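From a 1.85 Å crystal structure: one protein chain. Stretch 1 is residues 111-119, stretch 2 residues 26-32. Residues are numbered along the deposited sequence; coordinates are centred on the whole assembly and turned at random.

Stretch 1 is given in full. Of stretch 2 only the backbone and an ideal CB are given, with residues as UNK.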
# COMPACT_ATOMS: atom_id res chain seq x y z
N ASP A 111 9.02 17.80 -0.60
CA ASP A 111 9.20 17.81 0.82
C ASP A 111 9.76 16.48 1.29
O ASP A 111 9.04 15.63 1.80
CB ASP A 111 7.86 18.13 1.50
CG ASP A 111 8.03 18.52 2.96
OD1 ASP A 111 9.18 18.84 3.38
OD2 ASP A 111 7.02 18.51 3.70
N THR A 112 11.07 16.32 1.13
CA THR A 112 11.79 15.11 1.51
C THR A 112 13.01 15.50 2.36
O THR A 112 13.69 16.50 2.07
CB THR A 112 12.25 14.30 0.27
OG1 THR A 112 13.25 13.34 0.65
CG2 THR A 112 12.83 15.20 -0.82
N PRO A 113 13.31 14.70 3.41
CA PRO A 113 14.57 14.89 4.14
C PRO A 113 15.81 14.35 3.38
O PRO A 113 16.92 14.36 3.92
CB PRO A 113 14.32 14.09 5.43
CG PRO A 113 13.43 12.96 4.99
CD PRO A 113 12.50 13.60 3.99
N SER A 114 15.63 13.85 2.16
CA SER A 114 16.72 13.32 1.35
C SER A 114 16.79 14.00 -0.02
O SER A 114 16.92 13.33 -1.05
CB SER A 114 16.58 11.81 1.20
OG SER A 114 16.69 11.16 2.46
N LYS A 115 16.68 15.32 -0.01
CA LYS A 115 16.70 16.10 -1.25
C LYS A 115 17.89 15.69 -2.08
O LYS A 115 19.00 15.58 -1.56
CB LYS A 115 16.76 17.60 -0.96
CG LYS A 115 15.47 18.12 -0.38
CD LYS A 115 15.43 19.64 -0.32
CE LYS A 115 14.09 20.13 0.22
NZ LYS A 115 13.74 19.48 1.53
N GLY A 116 17.65 15.42 -3.36
CA GLY A 116 18.71 15.05 -4.30
C GLY A 116 19.07 13.57 -4.36
O GLY A 116 19.85 13.17 -5.21
N SER A 117 18.53 12.74 -3.46
CA SER A 117 18.96 11.34 -3.41
C SER A 117 17.94 10.35 -4.03
O SER A 117 18.18 9.15 -4.05
CB SER A 117 19.22 10.93 -1.96
OG SER A 117 20.21 11.74 -1.34
N HIS A 118 16.84 10.86 -4.56
CA HIS A 118 15.78 9.99 -5.08
C HIS A 118 16.09 9.65 -6.54
O HIS A 118 15.75 10.38 -7.47
CB HIS A 118 14.40 10.64 -4.89
CG HIS A 118 14.05 10.86 -3.45
ND1 HIS A 118 13.49 9.88 -2.65
CD2 HIS A 118 14.22 11.94 -2.64
CE1 HIS A 118 13.31 10.35 -1.43
NE2 HIS A 118 13.74 11.60 -1.40
N TRP A 119 16.81 8.54 -6.70
CA TRP A 119 17.30 8.10 -8.02
C TRP A 119 16.14 7.69 -8.93
O TRP A 119 16.24 7.82 -10.14
CB TRP A 119 18.29 6.94 -7.88
CG TRP A 119 17.69 5.73 -7.21
CD1 TRP A 119 17.68 5.46 -5.87
CD2 TRP A 119 17.04 4.62 -7.85
NE1 TRP A 119 17.03 4.26 -5.63
CE2 TRP A 119 16.62 3.73 -6.83
CE3 TRP A 119 16.75 4.31 -9.18
CZ2 TRP A 119 15.94 2.55 -7.09
CZ3 TRP A 119 16.06 3.14 -9.44
CH2 TRP A 119 15.68 2.26 -8.41
N UNK A 26 11.83 4.50 6.26
CA UNK A 26 12.22 5.77 6.85
C UNK A 26 13.63 6.12 6.36
O UNK A 26 14.48 5.23 6.23
CB UNK A 26 12.16 5.71 8.38
N UNK A 27 13.87 7.39 6.10
CA UNK A 27 15.16 7.80 5.59
C UNK A 27 15.40 9.27 5.87
O UNK A 27 14.49 10.04 6.12
CB UNK A 27 15.26 7.52 4.09
N UNK A 28 16.67 9.64 5.83
CA UNK A 28 17.05 11.04 5.80
C UNK A 28 18.49 11.12 5.32
O UNK A 28 19.26 10.16 5.43
CB UNK A 28 16.88 11.70 7.17
N UNK A 29 18.80 12.26 4.69
CA UNK A 29 20.16 12.51 4.15
C UNK A 29 20.60 11.41 3.19
O UNK A 29 21.78 11.14 3.05
CB UNK A 29 21.17 12.62 5.29
N UNK A 30 19.64 10.79 2.50
CA UNK A 30 19.94 9.82 1.46
C UNK A 30 20.13 8.37 1.88
O UNK A 30 20.58 7.54 1.08
CB UNK A 30 21.21 10.27 0.74
N UNK A 31 19.78 8.04 3.11
CA UNK A 31 19.92 6.66 3.55
C UNK A 31 18.74 6.28 4.43
O UNK A 31 18.30 7.06 5.28
CB UNK A 31 21.24 6.46 4.30
N UNK A 32 18.25 5.08 4.20
CA UNK A 32 17.19 4.54 5.04
C UNK A 32 17.76 3.85 6.27
O UNK A 32 18.89 3.32 6.24
CB UNK A 32 16.32 3.56 4.24

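Position 26 lies beyond the reach of stretch 1: nothing there comes within 5.5 Å of its ideal CB, so this contact sets no rule. The deposited residue is Ala26.

Position 27 is extended, and its CA-to-CB bond runs sideways, with the ideal CB 4.2 Å from Ser114 OG. Stretch 1 offers two hydroxyls here, Ser114 OG and Thr112 OG1, beside the ring of Pro113. A polar side chain long enough to reach them would suit: histidine, asparagine or glutamine, perhaps an acid. The residue is His27, at chi1 p. Its ND1 lies 2.7 Å from Ser114 OG in a hydrogen bond that either partner could donate. Thr112 OG1 also meets the ring at its edge, 3.6 Å from His27 CE1, while itself hydrogen-bonded to His118 NE2 at 2.7 Å. The two imidazoles touch through His118 CE1 and His27 CE1 at 3.7 Å, their planes nearly perpendicular.

At position 28, also extended, the ideal CB sits 3.9 Å from Pro113 CB. Proline gives it an apolar neighbour, but the sideways bond leaves the rest of a side chain free to leave, so beta-branched, aromatic or other large residues all seem possible. Tyr28 packs its CB against Pro113 CB at 3.9 Å, and its ring leads away.

Position 29 begins the tight part of a type I' turn running from 28 to 31. Its phi of 55° and psi of 30° favour asparagine, glycine or aspartate. CB points away, while the backbone does the direct bonding: the amide N of 29 donates to Pro113 O at 2.9 Å. A short polar side chain could still work through solvent beside that carbonyl. Asp29 does so, since two waters each donate to both Asp29 OD1 and Pro113 O.

Position 30 is the most restrictive. At phi 87° and psi 12° a CB would jam against the preceding carbonyl O, and an ideal CB would stand 2.7 Å from Ser117 OG, a clash. Glycine is the answer on both counts, and Gly30 is found. Its CA approaches Ser117 OG to 3.4 Å, and its N donates to Ser114 OG at 3.0 Å. That same hydroxyl bonds His27, so one serine ties the strand to the turn.

Position 31 closes the turn, its N donating to the O of 28 at 3.2 Å. CB points away, leaving the choice open; Cys31 is deposited.

Position 32 is out of reach of stretch 1, which sets no rule for it. Ser32 bonds through OG elsewhere in the structure.

Stretch 2 26-32: AHYDGCS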
# COMPACT_ATOMS: atom_id res chain seq x y z
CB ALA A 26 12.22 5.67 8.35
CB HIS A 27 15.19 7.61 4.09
CG HIS A 27 14.16 8.43 3.38
ND1 HIS A 27 14.45 9.65 2.81
CD2 HIS A 27 12.84 8.23 3.18
CE1 HIS A 27 13.36 10.17 2.29
NE2 HIS A 27 12.36 9.33 2.50
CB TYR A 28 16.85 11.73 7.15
CG TYR A 28 17.51 11.06 8.33
CD1 TYR A 28 18.86 11.29 8.64
CD2 TYR A 28 16.80 10.20 9.14
CE1 TYR A 28 19.47 10.68 9.73
CE2 TYR A 28 17.39 9.59 10.23
CZ TYR A 28 18.72 9.82 10.52
OH TYR A 28 19.25 9.20 11.61
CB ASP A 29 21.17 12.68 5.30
CG ASP A 29 20.79 13.80 6.26
OD1 ASP A 29 20.14 14.79 5.84
OD2 ASP A 29 21.12 13.70 7.45
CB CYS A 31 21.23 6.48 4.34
SG CYS A 31 21.61 4.76 4.75
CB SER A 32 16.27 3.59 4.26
OG SER A 32 17.00 2.60 3.59
O HOH W 1 17.36 15.42 6.29
O HOH W 2 19.31 16.07 3.20
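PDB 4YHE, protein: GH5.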